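Side-chain contacts in 47 KDA membrane antigen (Treponema pallidum, PDB 1O75), which binds penicillin and has zinc-stimulated carboxypeptidase activity on synthetic depsipeptides, and is possibly a D,D-carboxypeptidase that decreases peptidoglycan cross-linking: residues G26-R29 with D30-L33; R181-E184 with N185-G188; G264-A267 with S268-L272. The protein carries 2 engineered substitutions. All blocks are in the same frame, centred on the assembly; numbering follows the deposited sequence.

Contact 1 of 3, residues G26-R29 with D30-L33; sequences GQSR and DVLL
Ser28 holds the turn that follows with both of its oxygens. Its hydroxyl stands between the backbone N and the carbonyl carbon (chi1 69°), which carries OG forward over the next residues, and there it accepts the amide of Val31, with N and OG 3.3 Å apart. The carbonyl of the same serine takes the amide of Leu32, O to N 3.2 Å. Together the two bonds meet the definition of an ST motif. Methyl CG2 of Val31 packs 3.5 Å from Ser28 OG, while its other methyl, CG1, lies 3.6 Å from OE1 of Gln27, whose chain is folded at chi2.

The side chain of Arg29 points away from the turn at first. CG lies anti to the backbone N (chi1 178°), and a bend at chi3 turns NH1 toward Asp30 OD1. The two atoms, 3.1 Å apart, form a salt bridge whose hydrogen bond is weak, the N-H pointing well off OD1 (123°); the guanidinium and carboxylate planes are nearly perpendicular. Leu33 CD1 meets the guanidinium at its edge, 3.8 Å from NH1. The chemistry implies a division of labour: directed bonds to Ser28 set the backbone path, whereas Arg29 is held mainly by charge, its one hydrogen bond here being weakly directed and its positive charge shared among three carboxylates, Asp30 in the salt bridge and Asp19 and Asp196 in long, weak ion pairs.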
ATOM      1  N   GLY B  26      23.573   8.542  27.965  1.00 28.34           N
ATOM      2  CA  GLY B  26      24.370   8.836  29.145  1.00 30.29           C
ATOM      3  C   GLY B  26      23.775   8.182  30.383  1.00 31.45           C
ATOM      4  O   GLY B  26      23.698   8.804  31.435  1.00 32.59           O
ATOM      5  N   GLN B  27      23.351   6.927  30.268  1.00 31.04           N
ATOM      6  CA  GLN B  27      22.757   6.207  31.394  1.00 30.78           C
ATOM      7  C   GLN B  27      23.533   4.902  31.580  1.00 32.83           C
ATOM      8  O   GLN B  27      24.666   4.781  31.112  1.00 35.28           O
ATOM      9  CB  GLN B  27      21.288   5.891  31.099  1.00 32.93           C
ATOM     10  CG  GLN B  27      20.374   7.107  30.961  1.00 32.56           C
ATOM     11  CD  GLN B  27      20.202   7.848  32.268  1.00 32.80           C
ATOM     12  OE1 GLN B  27      20.371   7.269  33.350  1.00 30.72           O
ATOM     13  NE2 GLN B  27      19.845   9.139  32.181  1.00 32.22           N
ATOM     14  N   SER B  28      22.961   3.938  32.301  1.00 32.13           N
ATOM     15  CA  SER B  28      23.651   2.649  32.455  1.00 34.04           C
ATOM     16  C   SER B  28      22.702   1.566  31.955  1.00 34.96           C
ATOM     17  O   SER B  28      21.491   1.766  31.902  1.00 33.69           O
ATOM     18  CB  SER B  28      23.994   2.343  33.912  1.00 31.22           C
ATOM     19  OG  SER B  28      22.820   2.083  34.655  1.00 32.45           O
ATOM     20  N   ARG B  29      23.254   0.418  31.597  1.00 37.43           N
ATOM     21  CA  ARG B  29      22.408  -0.667  31.120  1.00 40.04           C
ATOM     22  C   ARG B  29      21.305  -0.996  32.123  1.00 39.14           C
ATOM     23  O   ARG B  29      20.128  -1.083  31.761  1.00 38.60           O
ATOM     24  CB  ARG B  29      23.251  -1.912  30.842  1.00 42.22           C
ATOM     25  CG  ARG B  29      22.421  -3.112  30.383  1.00 48.33           C
ATOM     26  CD  ARG B  29      23.314  -4.242  29.862  1.00 53.10           C
ATOM     27  NE  ARG B  29      24.342  -4.593  30.831  1.00 56.14           N
ATOM     28  CZ  ARG B  29      24.075  -5.004  32.064  1.00 58.76           C
ATOM     29  NH1 ARG B  29      22.817  -5.116  32.459  1.00 61.19           N
ATOM     30  NH2 ARG B  29      25.060  -5.289  32.907  1.00 60.24           N
ATOM     31  N   ASP B  30      21.671  -1.124  33.392  1.00 38.55           N
ATOM     32  CA  ASP B  30      20.695  -1.487  34.413  1.00 37.75           C
ATOM     33  C   ASP B  30      19.560  -0.520  34.577  1.00 36.88           C
ATOM     34  O   ASP B  30      18.421  -0.915  34.849  1.00 34.84           O
ATOM     35  CB  ASP B  30      21.405  -1.735  35.746  1.00 43.91           C
ATOM     36  CG  ASP B  30      22.311  -2.948  35.677  1.00 47.98           C
ATOM     37  OD1 ASP B  30      21.856  -3.974  35.124  1.00 51.47           O
ATOM     38  OD2 ASP B  30      23.464  -2.888  36.149  1.00 52.60           O
ATOM     39  N   VAL B  31      19.855   0.761  34.407  1.00 34.05           N
ATOM     40  CA  VAL B  31      18.814   1.773  34.495  1.00 32.91           C
ATOM     41  C   VAL B  31      17.869   1.660  33.292  1.00 31.72           C
ATOM     42  O   VAL B  31      16.696   2.026  33.375  1.00 31.85           O
ATOM     43  CB  VAL B  31      19.455   3.176  34.545  1.00 33.65           C
ATOM     44  CG1 VAL B  31      18.505   4.220  34.003  1.00 37.80           C
ATOM     45  CG2 VAL B  31      19.866   3.472  35.988  1.00 32.79           C
ATOM     46  N   LEU B  32      18.372   1.149  32.177  1.00 30.44           N
ATOM     47  CA  LEU B  32      17.533   1.016  30.986  1.00 31.82           C
ATOM     48  C   LEU B  32      16.759  -0.320  30.936  1.00 34.55           C
ATOM     49  O   LEU B  32      16.001  -0.587  29.992  1.00 32.89           O
ATOM     50  CB  LEU B  32      18.390   1.191  29.734  1.00 29.39           C
ATOM     51  CG  LEU B  32      19.024   2.577  29.547  1.00 27.22           C
ATOM     52  CD1 LEU B  32      19.683   2.648  28.177  1.00 27.31           C
ATOM     53  CD2 LEU B  32      17.954   3.657  29.700  1.00 28.37           C
ATOM     54  N   LEU B  33      16.936  -1.144  31.962  1.00 35.77           N
ATOM     55  CA  LEU B  33      16.241  -2.431  32.040  1.00 40.66           C
ATOM     56  C   LEU B  33      15.260  -2.370  33.207  1.00 44.46           C
ATOM     57  O   LEU B  33      15.635  -1.996  34.313  1.00 48.39           O
ATOM     58  CB  LEU B  33      17.253  -3.568  32.257  1.00 38.61           C
ATOM     59  CG  LEU B  33      18.200  -3.874  31.093  1.00 36.11           C
ATOM     60  CD1 LEU B  33      19.182  -4.919  31.513  1.00 37.17           C
ATOM     61  CD2 LEU B  33      17.410  -4.379  29.878  1.00 36.10           C
TER

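Contact 2 of 3, residues R181-E184 with N185-G188; sequences RVTE and NTNG
OG1 of Thr186 receives the amide of Thr183 in the shortest hydrogen bond of this turn, 2.8 Å from N to OG1 and nearly straight at 168°. The hydroxyl lies anti to its own carbonyl carbon and beside its backbone N (chi1 -63°), a placement that turns it back toward the start of the turn. The two threonines also bond in the other direction: Thr186 N donates to Thr183 O at 3.1 Å and closes a type I beta turn from Thr183 to Thr186. Inside this turn Thr183 OG1 accepts the amide of Asn185, with OG1 and N 3.1 Å apart, so that an ST turn is superposed on the beta turn and each threonine hydroxyl grips a different amide.

The exposed side chains of Glu184 and Asn185 lie alongside each other and point the same way. Their carboxylate and amide planes are only 13° apart, and the touch is made by Glu184 CG against Asn185 ND2 at 3.7 Å. A water donates to Glu184 O and to Thr186 O, each 2.9 Å from the water oxygen, and so bridges the two carbonyls.

The turn lies in the loop between strands 177-178 and 190-194. Buried Val182, whose CG1 lies near Thr186 OG1, packs on Tyr10 and Tyr12 of strand 8-16 and, like Thr186, on Pro159 of strand 143-163. Beyond the turn, the Asn187 amide hydrogen-bonds the backbone N of Ser204 through OD1, and Tyr322 O and Asp324 OD1, between strands 311-319 and 325-331, through ND2.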
ATOM      1  N   ARG B 181      35.626  -3.733   7.123  1.00 52.36           N
ATOM      2  CA  ARG B 181      34.718  -2.688   6.666  1.00 51.26           C
ATOM      3  C   ARG B 181      34.551  -1.619   7.757  1.00 49.85           C
ATOM      4  O   ARG B 181      34.183  -0.475   7.474  1.00 49.26           O
ATOM      5  CB  ARG B 181      33.366  -3.298   6.304  1.00 52.00           C
ATOM      6  CG  ARG B 181      33.434  -4.217   5.091  1.00 55.52           C
ATOM      7  CD  ARG B 181      32.102  -4.872   4.818  1.00 54.62           C
ATOM      8  NE  ARG B 181      31.755  -5.835   5.855  1.00 56.96           N
ATOM      9  CZ  ARG B 181      30.597  -6.483   5.900  1.00 58.20           C
ATOM     10  NH1 ARG B 181      29.677  -6.259   4.968  1.00 58.06           N
ATOM     11  NH2 ARG B 181      30.365  -7.366   6.864  1.00 58.15           N
ATOM     12  N   VAL B 182      34.830  -1.998   9.002  1.00 47.90           N
ATOM     13  CA  VAL B 182      34.728  -1.065  10.124  1.00 46.43           C
ATOM     14  C   VAL B 182      36.101  -0.490  10.492  1.00 46.70           C
ATOM     15  O   VAL B 182      37.030  -1.242  10.762  1.00 46.11           O
ATOM     16  CB  VAL B 182      34.154  -1.759  11.370  1.00 44.18           C
ATOM     17  CG1 VAL B 182      33.995  -0.745  12.502  1.00 43.15           C
ATOM     18  CG2 VAL B 182      32.809  -2.409  11.032  1.00 42.93           C
ATOM     19  N   THR B 183      36.213   0.838  10.500  1.00 45.80           N
ATOM     20  CA  THR B 183      37.457   1.532  10.850  1.00 46.36           C
ATOM     21  C   THR B 183      37.155   2.653  11.853  1.00 47.75           C
ATOM     22  O   THR B 183      36.004   2.843  12.257  1.00 46.11           O
ATOM     23  CB  THR B 183      38.106   2.188   9.620  1.00 46.18           C
ATOM     24  OG1 THR B 183      37.329   3.325   9.226  1.00 46.95           O
ATOM     25  CG2 THR B 183      38.173   1.201   8.458  1.00 45.72           C
ATOM     26  N   GLU B 184      38.178   3.413  12.238  1.00 47.09           N
ATOM     27  CA  GLU B 184      37.980   4.501  13.195  1.00 47.10           C
ATOM     28  C   GLU B 184      37.085   5.604  12.628  1.00 44.46           C
ATOM     29  O   GLU B 184      36.575   6.432  13.371  1.00 45.23           O
ATOM     30  CB  GLU B 184      39.331   5.112  13.604  1.00 49.83           C
ATOM     31  CG  GLU B 184      39.954   6.000  12.539  1.00 53.83           C
ATOM     32  CD  GLU B 184      41.338   6.503  12.917  1.00 58.81           C
ATOM     33  OE1 GLU B 184      41.501   7.013  14.051  1.00 59.00           O
ATOM     34  OE2 GLU B 184      42.258   6.395  12.070  1.00 59.92           O
ATOM     35  N   ASN B 185      36.899   5.621  11.316  1.00 43.20           N
ATOM     36  CA  ASN B 185      36.075   6.652  10.688  1.00 42.66           C
ATOM     37  C   ASN B 185      34.643   6.219  10.372  1.00 40.13           C
ATOM     38  O   ASN B 185      33.890   6.981   9.773  1.00 39.86           O
ATOM     39  CB  ASN B 185      36.729   7.115   9.389  1.00 45.66           C
ATOM     40  CG  ASN B 185      38.056   7.810   9.619  1.00 50.00           C
ATOM     41  OD1 ASN B 185      38.990   7.648   8.833  1.00 51.68           O
ATOM     42  ND2 ASN B 185      38.144   8.597  10.694  1.00 49.88           N
ATOM     43  N   THR B 186      34.279   5.006  10.769  1.00 37.34           N
ATOM     44  CA  THR B 186      32.948   4.468  10.489  1.00 37.08           C
ATOM     45  C   THR B 186      31.822   5.239  11.172  1.00 34.94           C
ATOM     46  O   THR B 186      31.883   5.502  12.373  1.00 34.83           O
ATOM     47  CB  THR B 186      32.872   3.004  10.916  1.00 37.07           C
ATOM     48  OG1 THR B 186      33.806   2.249  10.132  1.00 37.56           O
ATOM     49  CG2 THR B 186      31.445   2.437  10.708  1.00 36.70           C
ATOM     50  N   ASN B 187      30.792   5.585  10.410  1.00 32.98           N
ATOM     51  CA  ASN B 187      29.675   6.319  10.981  1.00 33.51           C
ATOM     52  C   ASN B 187      28.912   5.457  11.971  1.00 32.90           C
ATOM     53  O   ASN B 187      28.419   4.383  11.614  1.00 33.82           O
ATOM     54  CB  ASN B 187      28.723   6.789   9.879  1.00 32.19           C
ATOM     55  CG  ASN B 187      27.585   7.639  10.418  1.00 34.06           C
ATOM     56  OD1 ASN B 187      27.806   8.554  11.220  1.00 32.34           O
ATOM     57  ND2 ASN B 187      26.369   7.358   9.970  1.00 28.17           N
ATOM     58  N   GLY B 188      28.814   5.915  13.219  1.00 31.92           N
ATOM     59  CA  GLY B 188      28.068   5.157  14.213  1.00 28.75           C
ATOM     60  C   GLY B 188      28.918   4.285  15.106  1.00 29.68           C
ATOM     61  O   GLY B 188      28.400   3.541  15.932  1.00 28.11           O
TER
HETATM   62  O   HOH W   1      33.854   7.261  13.630  1.00 37.51           O

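Contact 3 of 3, residues G264-A267 with S268-L272; sequences GDDA and SYTNL
Asp266 points its carboxylate toward the residues that follow and accepts four hydrogen bonds, two on each oxygen. OD1 takes the hydroxyl of Ser268 on its syn lone pair, OG to OD1 2.6 Å, and the amide of the same serine, N to OD1 2.9 Å, from above the carboxylate plane. OD2 is 2.8 Å from Thr270 N, which also comes from above that plane, and 2.8 Å from Asn271 N, which meets it nearly along the C-O bond. Four donors around one carboxylate would probably favour its charged form.

Two torsions bring these groups together. CG of Asp266 stands opposite its backbone N (chi1 178°), beside the carbonyl carbon, and Ser268 OG sits between its own N and carbonyl carbon (chi1 73°), which lets amide and hydroxyl converge on one oxygen.

In the next shell, Tyr269 N donates to Asp266 O and closes a type I beta turn. The backbone of Tyr269 takes a positive phi, and Ala267 O lies at its ring edge, 3.4 Å from CD1. Farther out the Tyr269 hydroxyl is hydrogen-bonded to Tyr313 O, and its ring meets that of Tyr263.

A side-chain carboxylate binding the amide two residues on, within a beta turn begun by the same residue, is an Asx motif; here it shapes the connection between the antiparallel paired strands 255-262 and 274-276.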
ATOM      1  N   GLY B 264      10.231  20.078  22.610  1.00 30.14           N
ATOM      2  CA  GLY B 264       9.050  20.662  23.228  1.00 31.54           C
ATOM      3  C   GLY B 264       8.279  21.530  22.254  1.00 32.25           C
ATOM      4  O   GLY B 264       8.029  21.128  21.111  1.00 31.07           O
ATOM      5  N   ASP B 265       7.889  22.728  22.676  0.57 32.35           N
ATOM      6  CA  ASP B 265       7.139  23.590  21.766  0.57 33.17           C
ATOM      7  C   ASP B 265       8.042  24.526  20.960  0.57 33.05           C
ATOM      8  O   ASP B 265       7.546  25.402  20.251  0.57 32.76           O
ATOM      9  CB  ASP B 265       6.100  24.421  22.529  0.57 35.27           C
ATOM     10  CG  ASP B 265       5.106  23.564  23.305  0.57 38.75           C
ATOM     11  OD1 ASP B 265       4.617  22.546  22.764  0.57 42.16           O
ATOM     12  OD2 ASP B 265       4.804  23.921  24.461  0.57 40.32           O
ATOM     13  N   ASP B 266       9.357  24.338  21.052  1.00 31.13           N
ATOM     14  CA  ASP B 266      10.288  25.196  20.314  1.00 30.51           C
ATOM     15  C   ASP B 266      10.417  24.883  18.816  1.00 29.83           C
ATOM     16  O   ASP B 266      11.239  24.058  18.397  1.00 29.19           O
ATOM     17  CB  ASP B 266      11.681  25.182  20.969  1.00 30.03           C
ATOM     18  CG  ASP B 266      12.702  26.033  20.207  1.00 30.51           C
ATOM     19  OD1 ASP B 266      12.290  26.907  19.419  1.00 30.47           O
ATOM     20  OD2 ASP B 266      13.919  25.827  20.391  1.00 32.25           O
ATOM     21  N   ALA B 267       9.608  25.570  18.017  1.00 27.98           N
ATOM     22  CA  ALA B 267       9.595  25.394  16.566  1.00 29.34           C
ATOM     23  C   ALA B 267      10.923  25.741  15.904  1.00 29.39           C
ATOM     24  O   ALA B 267      11.160  25.354  14.758  1.00 29.14           O
ATOM     25  CB  ALA B 267       8.488  26.240  15.945  1.00 31.40           C
ATOM     26  N   SER B 268      11.803  26.446  16.614  1.00 29.94           N
ATOM     27  CA  SER B 268      13.095  26.788  16.010  1.00 30.12           C
ATOM     28  C   SER B 268      14.157  25.703  16.199  1.00 27.93           C
ATOM     29  O   SER B 268      15.264  25.849  15.711  1.00 26.16           O
ATOM     30  CB  SER B 268      13.630  28.113  16.580  1.00 31.64           C
ATOM     31  OG  SER B 268      14.090  27.954  17.920  1.00 32.65           O
ATOM     32  N   TYR B 269      13.829  24.625  16.911  1.00 25.28           N
ATOM     33  CA  TYR B 269      14.796  23.553  17.157  1.00 25.97           C
ATOM     34  C   TYR B 269      16.116  24.064  17.781  1.00 26.55           C
ATOM     35  O   TYR B 269      17.233  23.672  17.393  1.00 26.63           O
ATOM     36  CB  TYR B 269      15.076  22.765  15.863  1.00 24.58           C
ATOM     37  CG  TYR B 269      13.926  21.845  15.466  1.00 26.69           C
ATOM     38  CD1 TYR B 269      12.805  22.341  14.800  1.00 28.65           C
ATOM     39  CD2 TYR B 269      13.949  20.479  15.795  1.00 27.19           C
ATOM     40  CE1 TYR B 269      11.719  21.496  14.456  1.00 27.59           C
ATOM     41  CE2 TYR B 269      12.879  19.630  15.469  1.00 27.66           C
ATOM     42  CZ  TYR B 269      11.767  20.149  14.791  1.00 29.19           C
ATOM     43  OH  TYR B 269      10.733  19.315  14.404  1.00 27.21           O
ATOM     44  N   THR B 270      15.968  24.923  18.773  1.00 26.35           N
ATOM     45  CA  THR B 270      17.110  25.479  19.455  1.00 25.29           C
ATOM     46  C   THR B 270      17.322  24.902  20.849  1.00 22.56           C
ATOM     47  O   THR B 270      18.443  24.621  21.243  1.00 24.75           O
ATOM     48  CB  THR B 270      16.963  27.022  19.538  1.00 26.67           C
ATOM     49  OG1 THR B 270      16.939  27.551  18.201  1.00 26.54           O
ATOM     50  CG2 THR B 270      18.144  27.638  20.317  1.00 25.75           C
ATOM     51  N   ASN B 271      16.241  24.701  21.589  1.00 23.84           N
ATOM     52  CA  ASN B 271      16.346  24.203  22.953  1.00 24.45           C
ATOM     53  C   ASN B 271      15.956  22.724  23.124  1.00 25.64           C
ATOM     54  O   ASN B 271      14.785  22.395  23.335  1.00 27.58           O
ATOM     55  CB  ASN B 271      15.488  25.088  23.848  1.00 27.33           C
ATOM     56  CG  ASN B 271      15.867  26.575  23.721  1.00 29.07           C
ATOM     57  OD1 ASN B 271      15.218  27.352  23.013  1.00 33.30           O
ATOM     58  ND2 ASN B 271      16.933  26.948  24.371  1.00 28.62           N
ATOM     59  N   LEU B 272      16.944  21.841  23.050  1.00 27.19           N
ATOM     60  CA  LEU B 272      16.682  20.409  23.176  1.00 26.54           C
ATOM     61  C   LEU B 272      16.170  20.117  24.593  1.00 29.21           C
ATOM     62  O   LEU B 272      16.806  20.501  25.587  1.00 29.82           O
ATOM     63  CB  LEU B 272      17.966  19.633  22.897  1.00 28.31           C
ATOM     64  CG  LEU B 272      17.891  18.120  23.090  1.00 26.44           C
ATOM     65  CD1 LEU B 272      16.994  17.495  22.006  1.00 25.54           C
ATOM     66  CD2 LEU B 272      19.298  17.567  23.040  1.00 29.03           C
TER

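All three contacts are local turns, met one after another along the chain; none nests in another or crosses it. Contact 1 turns the chain soon after helix 17-25, on the way to strand 53-56. Contact 2 is a tight turn within the loop between strands 177-178 and 190-194; it packs on strands 8-16 and 143-163 of the large mixed sheet, and Asn187 just beyond it bonds to Tyr322 and Asp324. Contact 3 lies farther on, in the loop joining strands 255-262 and 274-276, neighbours in a four-stranded antiparallel sheet. The centres of contacts 1 and 2 are about 25 Å apart, with no direct touch. Each turn rests on a side-chain oxygen that accepts a backbone amide.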